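Long-range contacts in AxyAgu115A (PDB 6NPS), which is a family GH115 alpha-glucuronidase that probably releases glucuronic acid substituents from arabinoglucuronoxylan hemicellulose: residues P249-G254 with N296-G301; S265-A270 with T281-D286; G287-G292 with K336-P341; I300-E305 with R325-T330; V346-A351 with E376-M381. The protein carries 3 engineered substitutions. All blocks are in the same frame, centred on the assembly; numbering follows the deposited sequence.

Interaction 1: P249-G254 with N296-G301; sequences PCLRYG and NIITIG
Pro249 lies against the backbone of the strand around 298-300, its ring atom CG 3.3 Å from Gly301 O. Its CA makes a CA-H...O contact with Thr299 O at 3.2 Å. That same carbonyl oxygen receives the direct hydrogen bond between the segments, from Cys250 N at 3.0 Å; the donor sits in the carbonyl plane and the angle at the hydrogen is 156°. The side chain of Cys250 starts away from the strand, so its CA instead rests on Ile298 CG2, 3.9 Å off. Pro249 to Arg252 form a type I' turn, and at Leu251 the backbone link becomes indirect: one water accepts from both Leu251 N (2.9 Å) and Thr299 N (3.0 Å). Leu251, with CG anti to the carbonyl carbon, carries its methyls back to residues 296-298. CD2 touches Asn296 CG at 3.7 Å, the two side chains crossing at about a right angle, and also packs on Ile298 CG1. Asn296 ND2 is held by Thr291 O. The turn is thus buried between strand 298-300, Trp284 of helix 277-291 and Gln331 of helix 317-338; the strand is bonded to Met349 of strand 348-351, and Ile297 just before it to Met242 of strand 241-242.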
# COMPACT_ATOMS: atom_id res chain seq x y z
N PRO A 249 -23.39 4.66 41.43
CA PRO A 249 -23.73 5.42 42.64
C PRO A 249 -24.50 4.63 43.70
O PRO A 249 -25.16 3.62 43.44
CB PRO A 249 -24.60 6.56 42.10
CG PRO A 249 -25.19 6.02 40.80
CD PRO A 249 -24.13 5.15 40.23
N CYS A 250 -24.36 5.13 44.94
CA CYS A 250 -25.16 4.72 46.09
C CYS A 250 -24.97 3.25 46.41
O CYS A 250 -25.92 2.54 46.77
CB CYS A 250 -26.64 5.00 45.83
SG CYS A 250 -26.95 6.74 46.03
N LEU A 251 -23.73 2.78 46.26
CA LEU A 251 -23.27 1.46 46.72
C LEU A 251 -23.88 0.31 45.91
O LEU A 251 -24.03 -0.82 46.40
CB LEU A 251 -23.53 1.27 48.22
CG LEU A 251 -22.94 2.38 49.11
CD1 LEU A 251 -23.32 2.14 50.59
CD2 LEU A 251 -21.38 2.49 48.93
N ARG A 252 -24.21 0.61 44.66
CA ARG A 252 -24.77 -0.35 43.71
C ARG A 252 -23.76 -0.57 42.59
O ARG A 252 -23.53 0.34 41.79
CB ARG A 252 -26.07 0.20 43.12
CG ARG A 252 -27.20 0.22 44.15
CD ARG A 252 -27.59 -1.19 44.53
NE ARG A 252 -28.98 -1.23 44.98
CZ ARG A 252 -29.62 -2.32 45.40
NH1 ARG A 252 -29.01 -3.50 45.44
NH2 ARG A 252 -30.89 -2.22 45.78
N TYR A 253 -23.19 -1.78 42.49
CA TYR A 253 -22.27 -2.00 41.37
C TYR A 253 -23.04 -2.22 40.07
O TYR A 253 -24.23 -2.53 40.08
CB TYR A 253 -21.34 -3.17 41.66
CG TYR A 253 -20.38 -2.78 42.78
CD1 TYR A 253 -19.26 -2.00 42.51
CD2 TYR A 253 -20.66 -3.13 44.11
CE1 TYR A 253 -18.41 -1.59 43.53
CE2 TYR A 253 -19.82 -2.74 45.12
CZ TYR A 253 -18.68 -1.97 44.82
OH TYR A 253 -17.84 -1.56 45.82
N GLY A 254 -22.31 -2.12 38.95
CA GLY A 254 -22.93 -1.91 37.66
C GLY A 254 -23.84 -3.03 37.20
O GLY A 254 -24.75 -2.80 36.39
N ASN A 296 -16.85 2.61 53.39
CA ASN A 296 -16.81 2.80 51.95
C ASN A 296 -16.90 4.29 51.66
O ASN A 296 -17.12 5.11 52.56
CB ASN A 296 -17.94 2.01 51.25
CG ASN A 296 -19.27 2.17 51.97
OD1 ASN A 296 -19.69 3.30 52.28
ND2 ASN A 296 -19.92 1.03 52.28
N ILE A 297 -16.67 4.65 50.41
CA ILE A 297 -16.94 5.99 49.92
C ILE A 297 -18.11 5.85 48.97
O ILE A 297 -18.10 4.98 48.08
CB ILE A 297 -15.70 6.60 49.24
CG1 ILE A 297 -14.59 6.79 50.29
CG2 ILE A 297 -16.05 7.93 48.53
CD1 ILE A 297 -13.27 7.25 49.64
N ILE A 298 -19.17 6.62 49.21
CA ILE A 298 -20.37 6.54 48.39
C ILE A 298 -20.18 7.40 47.15
O ILE A 298 -19.92 8.61 47.24
CB ILE A 298 -21.60 7.01 49.17
CG1 ILE A 298 -21.77 6.18 50.45
CG2 ILE A 298 -22.85 6.94 48.26
CD1 ILE A 298 -22.94 6.68 51.34
N THR A 299 -20.32 6.78 45.97
CA THR A 299 -20.27 7.56 44.75
C THR A 299 -21.64 8.18 44.51
O THR A 299 -22.67 7.56 44.75
CB THR A 299 -19.82 6.68 43.57
OG1 THR A 299 -18.45 6.26 43.78
CG2 THR A 299 -19.89 7.46 42.24
N ILE A 300 -21.65 9.45 44.10
CA ILE A 300 -22.92 10.12 43.80
C ILE A 300 -22.87 10.56 42.33
O ILE A 300 -21.85 10.46 41.66
CB ILE A 300 -23.20 11.30 44.74
CG1 ILE A 300 -22.05 12.33 44.67
CG2 ILE A 300 -23.37 10.79 46.20
CD1 ILE A 300 -22.43 13.72 45.24
N GLY A 301 -24.01 11.05 41.83
CA GLY A 301 -24.14 11.34 40.42
C GLY A 301 -24.85 10.21 39.68
O GLY A 301 -25.38 9.29 40.30
O HOH W 1 -21.22 3.96 45.31

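Interaction 2: S265-A270 with T281-D286; sequences SIYGDA and TKFWED
The polar link is a very short hydrogen bond, Tyr267 OH to Asp286 OD2 at 2.5 Å. The phenol donates to the anti lone pair of OD2, with the ring and carboxylate planes 86° apart; such a strong donor would be expected to favour the charged carboxylate. Aromatic packing comes next. Phe283, its CG anti to the backbone N, turns its edge toward one face of the Tyr267 ring in a T-shaped pair, centroids 5.6 Å apart and planes at 74°. Ile266 CG1 covers the opposite face over its centre, so the phenol ring is clasped from both sides. The ring's own edge meets the helix backbone, Tyr267 CD2 lying 3.3 Å from Phe283 CA and Tyr267 CE2 3.5 Å from Lys282 O. Apolar contact is slighter at the exposed margin, where Ile266 CD1 reaches Lys282 CG at 4.1 Å. Within the loop, Ser265 OG accepts from Tyr267 N at 3.0 Å, an ST turn that accompanies the type I turn from Ser265 to Gly268. An alanine in place of Tyr267 would remove the bond to Asp286 and the ring against Phe283, and would probably loosen this loop from the helix. The contact ties the loop between helices 256-260 and 277-291 onto the latter, and Leu260 of helix 256-260 touches the side chains of both Tyr267 and Phe283.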
# COMPACT_ATOMS: atom_id res chain seq x y z
N SER A 265 -41.19 -4.66 38.91
CA SER A 265 -40.24 -4.47 39.98
C SER A 265 -40.46 -3.14 40.69
O SER A 265 -40.78 -2.14 40.06
CB SER A 265 -38.82 -4.51 39.43
OG SER A 265 -37.91 -4.33 40.48
N ILE A 266 -40.26 -3.13 42.00
CA ILE A 266 -40.21 -1.86 42.73
C ILE A 266 -39.10 -0.94 42.24
O ILE A 266 -39.09 0.24 42.60
CB ILE A 266 -40.02 -2.08 44.26
CG1 ILE A 266 -38.83 -2.99 44.52
CG2 ILE A 266 -41.32 -2.54 44.89
CD1 ILE A 266 -38.27 -2.90 45.95
N TYR A 267 -38.15 -1.46 41.46
CA TYR A 267 -37.07 -0.65 40.93
C TYR A 267 -37.30 -0.23 39.47
O TYR A 267 -36.41 0.38 38.86
CB TYR A 267 -35.74 -1.39 41.04
CG TYR A 267 -35.45 -1.94 42.41
CD1 TYR A 267 -35.32 -3.30 42.62
CD2 TYR A 267 -35.32 -1.10 43.50
CE1 TYR A 267 -35.07 -3.81 43.89
CE2 TYR A 267 -35.06 -1.59 44.77
CZ TYR A 267 -34.93 -2.94 44.96
OH TYR A 267 -34.66 -3.43 46.20
N GLY A 268 -38.47 -0.54 38.92
CA GLY A 268 -38.80 -0.18 37.54
C GLY A 268 -37.96 -0.96 36.54
O GLY A 268 -37.27 -1.95 36.86
N ASP A 269 -38.00 -0.49 35.29
CA ASP A 269 -37.28 -1.16 34.19
C ASP A 269 -36.72 -0.12 33.21
O ASP A 269 -36.96 -0.16 32.00
CB ASP A 269 -38.18 -2.15 33.45
CG ASP A 269 -37.38 -3.28 32.82
OD1 ASP A 269 -37.96 -4.35 32.52
OD2 ASP A 269 -36.16 -3.11 32.63
N ALA A 270 -35.97 0.83 33.75
CA ALA A 270 -35.41 1.92 32.97
C ALA A 270 -34.33 2.60 33.80
O ALA A 270 -34.61 3.10 34.89
CB ALA A 270 -36.50 2.92 32.58
N THR A 281 -34.87 5.61 42.68
CA THR A 281 -34.69 6.10 44.05
C THR A 281 -34.74 4.96 45.07
O THR A 281 -33.93 4.92 45.99
CB THR A 281 -35.78 7.13 44.36
OG1 THR A 281 -35.57 8.27 43.53
CG2 THR A 281 -35.75 7.53 45.81
N LYS A 282 -35.73 4.06 44.94
CA LYS A 282 -35.80 2.92 45.85
C LYS A 282 -34.65 1.95 45.61
O LYS A 282 -34.16 1.32 46.55
CB LYS A 282 -37.18 2.20 45.70
CG LYS A 282 -37.40 1.07 46.72
CD LYS A 282 -38.05 1.55 48.02
CE LYS A 282 -38.61 0.39 48.85
NZ LYS A 282 -40.09 0.47 49.02
N PHE A 283 -34.14 1.90 44.37
CA PHE A 283 -32.94 1.12 44.10
C PHE A 283 -31.75 1.64 44.92
O PHE A 283 -31.07 0.87 45.60
CB PHE A 283 -32.68 1.14 42.59
CG PHE A 283 -31.49 0.33 42.16
CD1 PHE A 283 -31.47 -1.06 42.32
CD2 PHE A 283 -30.41 0.95 41.54
CE1 PHE A 283 -30.33 -1.80 41.89
CE2 PHE A 283 -29.27 0.23 41.12
CZ PHE A 283 -29.24 -1.17 41.28
N TRP A 284 -31.52 2.97 44.89
CA TRP A 284 -30.43 3.58 45.64
C TRP A 284 -30.66 3.47 47.15
O TRP A 284 -29.71 3.24 47.91
CB TRP A 284 -30.27 5.05 45.22
CG TRP A 284 -29.71 5.20 43.82
CD1 TRP A 284 -28.92 4.30 43.16
CD2 TRP A 284 -29.89 6.31 42.93
NE1 TRP A 284 -28.59 4.79 41.91
CE2 TRP A 284 -29.18 6.03 41.76
CE3 TRP A 284 -30.56 7.53 43.04
CZ2 TRP A 284 -29.14 6.90 40.67
CZ3 TRP A 284 -30.51 8.41 41.94
CH2 TRP A 284 -29.82 8.08 40.78
N GLU A 285 -31.90 3.63 47.59
CA GLU A 285 -32.25 3.44 49.00
C GLU A 285 -31.94 2.02 49.49
O GLU A 285 -31.35 1.84 50.56
CB GLU A 285 -33.74 3.75 49.21
CG GLU A 285 -34.15 3.54 50.64
CD GLU A 285 -35.68 3.56 50.83
OE1 GLU A 285 -36.41 3.91 49.87
OE2 GLU A 285 -36.14 3.21 51.94
N ASP A 286 -32.37 0.99 48.74
CA ASP A 286 -32.08 -0.37 49.17
C ASP A 286 -30.58 -0.67 49.11
O ASP A 286 -30.06 -1.43 49.95
CB ASP A 286 -32.89 -1.35 48.33
CG ASP A 286 -34.38 -1.40 48.78
OD1 ASP A 286 -34.72 -0.58 49.67
OD2 ASP A 286 -35.19 -2.22 48.29

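Interaction 3: G287-G292 with K336-P341; sequences GLKRTG and KEHVNP
The last turn of helix 277-291 and the C-terminal end of helix 317-338 come together with Lys289 CA 6.0 Å from His338 CA and Gly292 CA 5.5 Å from Val339 CA, just where Val339 leaves helical geometry. Glycine suits the closest point: a CB on Gly292 would point at the other segment, tight against Val339 CG2, and would clash with Leu288 O in the preceding helical turn. Lys289 is extended beyond CG and lays its CE over one face of the His338 imidazole, 4.0 Å from the ring centroid and 29° off the normal, a CH-pi contact. CE is 3.7 Å from both His338 ND1 and His338 CE1. The opposite face of the ring is covered over its centre by Glu337 CB. The charge of a protonated Lys289, with NZ 4.7 Å from His338 ND1, would probably disfavour protonation of the imidazole, though Glu285, a long and weak ion-pair partner of NZ, may offset this. Beside this pair, Val339 spreads its branches: CG2, anti to the carbonyl carbon, meets Leu288 CB at 4.1 Å, while CG1 approaches Gly292 O at 3.9 Å. The contact is therefore aliphatic and aromatic in character, with the lysine and histidine at its margin. Deeper between the same two helices Leu288 continues onto Leu334 and Ile335, and beyond them Asn340 leads off the end of helix 317-338 to touch Val346 in the approach to strand 348-351.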
# COMPACT_ATOMS: atom_id res chain seq x y z
N GLY A 287 -29.86 -0.06 48.18
CA GLY A 287 -28.41 -0.20 48.16
C GLY A 287 -27.75 0.40 49.40
O GLY A 287 -26.82 -0.18 49.98
N LEU A 288 -28.19 1.59 49.79
CA LEU A 288 -27.59 2.24 50.95
C LEU A 288 -27.94 1.50 52.24
O LEU A 288 -27.12 1.42 53.16
CB LEU A 288 -28.05 3.70 51.03
CG LEU A 288 -27.64 4.59 49.85
CD1 LEU A 288 -28.46 5.87 49.87
CD2 LEU A 288 -26.12 4.89 49.87
N LYS A 289 -29.16 0.97 52.34
CA LYS A 289 -29.53 0.15 53.49
C LYS A 289 -28.71 -1.13 53.55
O LYS A 289 -28.44 -1.64 54.64
CB LYS A 289 -31.02 -0.21 53.43
CG LYS A 289 -31.96 0.91 53.81
CD LYS A 289 -33.40 0.37 53.95
CE LYS A 289 -34.39 1.47 54.32
NZ LYS A 289 -35.78 0.95 54.54
N ARG A 290 -28.31 -1.68 52.39
CA ARG A 290 -27.70 -3.01 52.39
C ARG A 290 -26.22 -2.97 52.79
O ARG A 290 -25.75 -3.86 53.50
CB ARG A 290 -27.86 -3.65 51.01
CG ARG A 290 -27.93 -5.16 51.05
CD ARG A 290 -27.77 -5.76 49.67
NE ARG A 290 -27.42 -7.18 49.73
CZ ARG A 290 -26.67 -7.79 48.83
NH1 ARG A 290 -26.20 -7.11 47.80
NH2 ARG A 290 -26.38 -9.08 48.96
N THR A 291 -25.46 -1.98 52.34
CA THR A 291 -24.05 -1.96 52.71
C THR A 291 -23.61 -0.60 53.26
O THR A 291 -22.41 -0.36 53.40
CB THR A 291 -23.14 -2.37 51.52
OG1 THR A 291 -23.22 -1.39 50.48
CG2 THR A 291 -23.57 -3.73 50.98
N GLY A 292 -24.56 0.27 53.63
CA GLY A 292 -24.18 1.58 54.12
C GLY A 292 -23.41 1.58 55.43
O GLY A 292 -22.73 2.56 55.75
N LYS A 336 -28.56 10.77 54.12
CA LYS A 336 -28.88 11.30 55.42
C LYS A 336 -29.89 10.41 56.15
O LYS A 336 -29.83 10.27 57.37
CB LYS A 336 -29.43 12.72 55.30
CG LYS A 336 -28.59 13.78 56.00
CD LYS A 336 -28.85 15.16 55.43
CE LYS A 336 -28.97 16.20 56.53
NZ LYS A 336 -30.32 16.20 57.15
N GLU A 337 -30.82 9.80 55.41
CA GLU A 337 -31.91 9.04 56.05
C GLU A 337 -31.48 7.62 56.44
O GLU A 337 -31.96 7.09 57.44
CB GLU A 337 -33.13 8.96 55.14
CG GLU A 337 -33.84 10.28 54.95
CD GLU A 337 -34.85 10.28 53.79
OE1 GLU A 337 -34.81 9.36 52.95
OE2 GLU A 337 -35.66 11.23 53.72
N HIS A 338 -30.57 7.01 55.68
CA HIS A 338 -30.29 5.59 55.82
C HIS A 338 -28.84 5.25 56.10
O HIS A 338 -28.53 4.06 56.22
CB HIS A 338 -30.73 4.86 54.55
CG HIS A 338 -32.16 5.10 54.21
ND1 HIS A 338 -33.19 4.83 55.09
CD2 HIS A 338 -32.74 5.64 53.11
CE1 HIS A 338 -34.34 5.17 54.54
NE2 HIS A 338 -34.10 5.66 53.34
N VAL A 339 -27.95 6.23 56.19
CA VAL A 339 -26.53 5.96 56.45
C VAL A 339 -26.11 6.73 57.70
O VAL A 339 -25.68 6.12 58.68
CB VAL A 339 -25.64 6.35 55.26
CG1 VAL A 339 -24.14 6.17 55.64
CG2 VAL A 339 -25.96 5.47 54.04
N ASN A 340 -26.27 8.06 57.67
CA ASN A 340 -25.85 8.89 58.80
C ASN A 340 -26.47 10.27 58.67
O ASN A 340 -26.28 10.93 57.64
CB ASN A 340 -24.32 9.00 58.83
CG ASN A 340 -23.78 9.78 60.02
OD1 ASN A 340 -24.43 10.66 60.59
ND2 ASN A 340 -22.54 9.47 60.37
N PRO A 341 -27.21 10.73 59.69
CA PRO A 341 -27.84 12.06 59.61
C PRO A 341 -26.86 13.23 59.40
O PRO A 341 -27.32 14.30 58.96
CB PRO A 341 -28.54 12.20 60.97
CG PRO A 341 -28.71 10.81 61.44
CD PRO A 341 -27.56 10.03 60.94

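Interaction 4: I300-E305 with R325-T330; sequences IGMRGE and RDVIQT
Two branched residues of helix 317-338, Val327 and Ile328, receive the chain as it leaves strand 298-300. Ile300 holds CG1 in the crowded position between its backbone N and carbonyl carbon (chi1 58°), which directs CD1 to 4.0 Å from Ile328 CG2; the two side chains cross at about a right angle. Ile328 has CG1 anti to the carbonyl carbon, and that atom lies 4.0 Å from Gly301 N. Gly301 adopts a positive phi of 99°, where a CB would be jammed against the carbonyl oxygen of Ile300. Val327 puts CG1 anti to its backbone N, against the carbonyl group of Gly301: CG1 is 3.7 Å from Gly301 O and 4.1 Å from Met302 CB. Of Met302, CB is what meets residues 325-330; the rest of its extended chain leads away to Trp284 and Trp271. The polar Gly301 O is bound by Gln331 NE2, one turn beyond Val327. On the helix itself Thr330 OG1 donates to Asp326 O at 3.0 Å from above the carbonyl plane, and Thr330 N donates to the same oxygen. Strand 298-300 followed by helix 317-338 packing back on it is a beta-alpha unit, consistent with the TIM-barrel domain of this family.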
# COMPACT_ATOMS: atom_id res chain seq x y z
N ILE A 300 -21.65 9.45 44.10
CA ILE A 300 -22.92 10.12 43.80
C ILE A 300 -22.87 10.56 42.33
O ILE A 300 -21.85 10.46 41.66
CB ILE A 300 -23.20 11.30 44.74
CG1 ILE A 300 -22.05 12.33 44.67
CG2 ILE A 300 -23.37 10.79 46.20
CD1 ILE A 300 -22.43 13.72 45.24
N GLY A 301 -24.01 11.05 41.83
CA GLY A 301 -24.14 11.34 40.42
C GLY A 301 -24.85 10.21 39.68
O GLY A 301 -25.38 9.29 40.30
N MET A 302 -24.82 10.28 38.34
CA MET A 302 -25.41 9.22 37.52
C MET A 302 -24.99 9.22 36.05
O MET A 302 -25.40 10.11 35.30
CB MET A 302 -26.94 9.31 37.60
CG MET A 302 -27.63 8.01 37.23
SD MET A 302 -29.38 8.31 36.88
CE MET A 302 -29.90 6.69 36.27
N ARG A 303 -24.27 8.18 35.65
CA ARG A 303 -23.85 8.00 34.26
C ARG A 303 -24.55 6.75 33.70
O ARG A 303 -25.07 5.94 34.47
CB ARG A 303 -22.33 7.84 34.18
CG ARG A 303 -21.57 9.16 34.15
CD ARG A 303 -20.10 8.94 33.82
NE ARG A 303 -19.88 8.81 32.38
CZ ARG A 303 -19.40 7.71 31.80
NH1 ARG A 303 -19.10 6.65 32.53
NH2 ARG A 303 -19.23 7.68 30.48
N GLY A 304 -24.56 6.59 32.38
CA GLY A 304 -25.21 5.45 31.78
C GLY A 304 -24.54 4.15 32.17
O GLY A 304 -23.43 4.10 32.71
N GLU A 305 -25.25 3.05 31.89
CA GLU A 305 -24.78 1.72 32.25
C GLU A 305 -23.67 1.26 31.32
O GLU A 305 -23.71 1.49 30.11
CB GLU A 305 -25.94 0.73 32.22
CG GLU A 305 -26.91 0.90 33.35
CD GLU A 305 -28.00 -0.14 33.32
OE1 GLU A 305 -28.47 -0.47 32.21
OE2 GLU A 305 -28.37 -0.63 34.41
N ARG A 325 -28.02 17.80 38.96
CA ARG A 325 -28.40 18.55 40.15
C ARG A 325 -29.54 17.86 40.89
O ARG A 325 -29.60 17.89 42.13
CB ARG A 325 -28.79 19.97 39.77
CG ARG A 325 -28.51 21.00 40.87
CD ARG A 325 -28.86 22.41 40.42
NE ARG A 325 -28.05 22.87 39.29
CZ ARG A 325 -26.88 23.50 39.40
NH1 ARG A 325 -26.37 23.75 40.60
NH2 ARG A 325 -26.23 23.89 38.31
N ASP A 326 -30.47 17.25 40.13
CA ASP A 326 -31.64 16.63 40.73
C ASP A 326 -31.25 15.31 41.37
O ASP A 326 -31.63 15.03 42.52
CB ASP A 326 -32.74 16.42 39.66
CG ASP A 326 -34.14 16.32 40.28
OD1 ASP A 326 -35.15 16.20 39.53
OD2 ASP A 326 -34.25 16.36 41.52
N VAL A 327 -30.52 14.48 40.65
CA VAL A 327 -30.05 13.23 41.20
C VAL A 327 -29.32 13.46 42.53
O VAL A 327 -29.71 12.91 43.57
CB VAL A 327 -29.16 12.52 40.16
CG1 VAL A 327 -28.43 11.37 40.79
CG2 VAL A 327 -30.01 12.06 38.96
N ILE A 328 -28.30 14.33 42.51
CA ILE A 328 -27.45 14.52 43.69
C ILE A 328 -28.27 14.97 44.90
O ILE A 328 -28.09 14.48 46.02
CB ILE A 328 -26.30 15.51 43.38
CG1 ILE A 328 -25.26 14.82 42.51
CG2 ILE A 328 -25.69 15.99 44.68
CD1 ILE A 328 -24.20 15.74 41.79
N GLN A 329 -29.19 15.91 44.69
CA GLN A 329 -30.04 16.32 45.80
C GLN A 329 -30.79 15.13 46.40
O GLN A 329 -30.95 15.04 47.62
CB GLN A 329 -31.02 17.39 45.33
CG GLN A 329 -30.56 18.81 45.59
CD GLN A 329 -31.71 19.72 45.93
OE1 GLN A 329 -31.61 20.59 46.80
NE2 GLN A 329 -32.84 19.52 45.25
N THR A 330 -31.26 14.22 45.54
CA THR A 330 -31.98 13.03 46.00
C THR A 330 -31.05 12.09 46.76
O THR A 330 -31.39 11.59 47.84
CB THR A 330 -32.61 12.29 44.80
OG1 THR A 330 -33.47 13.16 44.07
CG2 THR A 330 -33.40 11.08 45.28

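Interaction 5: V346-A351 with E376-M381; sequences VPRMLA and EDVILM
This is a parallel strand pairing in the buried beta-barrel, joining strands 348-351 and 379-383; the segments 348-351 and 379-381 cross at -28°. Three backbone hydrogen bonds alternate along it: Ile379 N to Arg348 O, Leu350 N to Ile379 O and Met381 N to Leu350 O, each 2.9 Å, the second running nearly along the C=O axis. Met349, Ala351, Ile379 and Met381 share one face of the sheet. There Met349, bent at chi2 and chi3, sets SD 3.7 Å from Met381 CB, and Met381 curls its CE to 3.6 Å from Ala351 CB; Trp214 of strand 212-214, reached across the barrel, touches both methionines. Leu350 and Leu380 turn to the other face, where Leu350 meets Ile328 of helix 317-338. At the strand starts the Arg348 guanidinium is fixed in rotation by NE donating to Val346 O, 3.1 Å and in its plane, while Val378 CG2 covers one face, 3.7 Å from NH1. Arg348 NH1 donates to Asn332 OD1 and to a water at 2.8 Å, which in turn donates to Glu376 O. A leucine here would lose the bonds to Val346 O and Asn332 and the water bridge, and would probably leave the backbone at Glu376 less well tied to the strand. Strand 348-351, helix 356-361 and strand 379-383 form a beta-alpha-beta crossover, the repeating step of the TIM barrel.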
# COMPACT_ATOMS: atom_id res chain seq x y z
N VAL A 346 -20.04 11.55 56.17
CA VAL A 346 -20.16 10.47 55.20
C VAL A 346 -19.27 10.78 54.00
O VAL A 346 -19.57 11.71 53.23
CB VAL A 346 -21.61 10.24 54.77
CG1 VAL A 346 -21.67 9.04 53.85
CG2 VAL A 346 -22.46 10.05 56.00
N PRO A 347 -18.21 10.02 53.77
CA PRO A 347 -17.36 10.26 52.58
C PRO A 347 -18.15 9.99 51.30
O PRO A 347 -18.73 8.92 51.12
CB PRO A 347 -16.20 9.28 52.75
CG PRO A 347 -16.23 8.87 54.20
CD PRO A 347 -17.70 8.92 54.61
N ARG A 348 -18.17 10.99 50.42
CA ARG A 348 -18.85 10.87 49.15
C ARG A 348 -17.94 11.43 48.07
O ARG A 348 -17.05 12.25 48.34
CB ARG A 348 -20.19 11.60 49.14
CG ARG A 348 -21.23 11.06 50.12
CD ARG A 348 -22.24 12.16 50.50
NE ARG A 348 -21.62 13.16 51.37
CZ ARG A 348 -21.96 14.45 51.41
NH1 ARG A 348 -22.94 14.91 50.64
NH2 ARG A 348 -21.34 15.28 52.23
N MET A 349 -18.18 10.97 46.83
CA MET A 349 -17.33 11.33 45.70
C MET A 349 -18.20 11.51 44.46
O MET A 349 -19.10 10.70 44.20
CB MET A 349 -16.27 10.25 45.44
CG MET A 349 -15.30 10.54 44.25
SD MET A 349 -15.86 9.67 42.73
CE MET A 349 -15.39 7.98 43.14
N LEU A 350 -17.92 12.56 43.70
CA LEU A 350 -18.56 12.80 42.41
C LEU A 350 -17.47 12.75 41.35
O LEU A 350 -16.48 13.48 41.44
CB LEU A 350 -19.29 14.14 42.41
CG LEU A 350 -19.76 14.49 41.00
CD1 LEU A 350 -20.91 13.55 40.58
CD2 LEU A 350 -20.20 15.95 40.96
N ALA A 351 -17.63 11.87 40.38
CA ALA A 351 -16.63 11.71 39.33
C ALA A 351 -16.87 12.76 38.25
O ALA A 351 -17.96 12.82 37.68
CB ALA A 351 -16.71 10.30 38.75
N GLU A 376 -20.89 20.39 48.70
CA GLU A 376 -20.07 20.72 49.86
C GLU A 376 -19.73 19.44 50.63
O GLU A 376 -20.61 18.60 50.89
CB GLU A 376 -20.77 21.75 50.74
CG GLU A 376 -19.79 22.54 51.59
CD GLU A 376 -18.45 22.75 50.87
OE1 GLU A 376 -17.47 22.06 51.24
OE2 GLU A 376 -18.38 23.60 49.96
N ASP A 377 -18.44 19.29 50.96
CA ASP A 377 -17.84 18.15 51.65
C ASP A 377 -17.69 16.95 50.73
O ASP A 377 -17.15 15.94 51.19
CB ASP A 377 -18.63 17.72 52.90
CG ASP A 377 -19.08 18.91 53.74
OD1 ASP A 377 -20.31 19.04 54.01
OD2 ASP A 377 -18.20 19.72 54.14
N VAL A 378 -18.11 17.02 49.47
CA VAL A 378 -17.95 15.91 48.53
C VAL A 378 -16.56 15.97 47.89
O VAL A 378 -16.09 17.04 47.47
CB VAL A 378 -19.06 15.93 47.46
CG1 VAL A 378 -18.80 14.84 46.40
CG2 VAL A 378 -20.42 15.74 48.11
N ILE A 379 -15.91 14.81 47.78
CA ILE A 379 -14.67 14.72 47.01
C ILE A 379 -14.99 14.86 45.53
O ILE A 379 -15.84 14.13 45.01
CB ILE A 379 -13.95 13.39 47.26
CG1 ILE A 379 -13.60 13.22 48.75
CG2 ILE A 379 -12.69 13.31 46.38
CD1 ILE A 379 -13.49 11.74 49.13
N LEU A 380 -14.27 15.74 44.83
CA LEU A 380 -14.51 15.97 43.40
C LEU A 380 -13.41 15.25 42.66
O LEU A 380 -12.24 15.67 42.68
CB LEU A 380 -14.56 17.46 43.08
CG LEU A 380 -15.71 18.22 43.78
CD1 LEU A 380 -15.63 19.73 43.60
CD2 LEU A 380 -17.05 17.74 43.24
N MET A 381 -13.75 14.12 42.04
CA MET A 381 -12.72 13.27 41.47
C MET A 381 -12.51 13.68 40.01
O MET A 381 -13.41 13.49 39.18
CB MET A 381 -13.08 11.79 41.57
CG MET A 381 -11.87 10.95 41.11
SD MET A 381 -12.22 9.20 41.07
CE MET A 381 -13.54 9.17 39.88
O HOH W 2 -16.68 13.25 51.46
O HOH W 3 -23.28 17.63 50.40

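In the fold
Interactions 1, 4 and 5 are buried, 5 within the barrel wall and 1 and 4 between strand 298-300 and its surrounding loop and helix, whereas interactions 2 and 3 lie on the surface. Strand 298-300 feeds both interaction 1 and interaction 4, which share Ile300 and Gly301, and neighbours strand 348-351 of interaction 5 in the sheet. Helix 277-291 serves interactions 2 and 3, and helix 317-338 serves 3 and 4; Trp284 links interaction 2 to both 1 and 4. Chemistry follows place: backbone bonds with apolar faces in interaction 5, bare aliphatic packing in 4, mixed backbone and water links in 1, an aromatic pair with a short hydrogen bond in 2, and a CH-pi contact with aliphatic packing in 3.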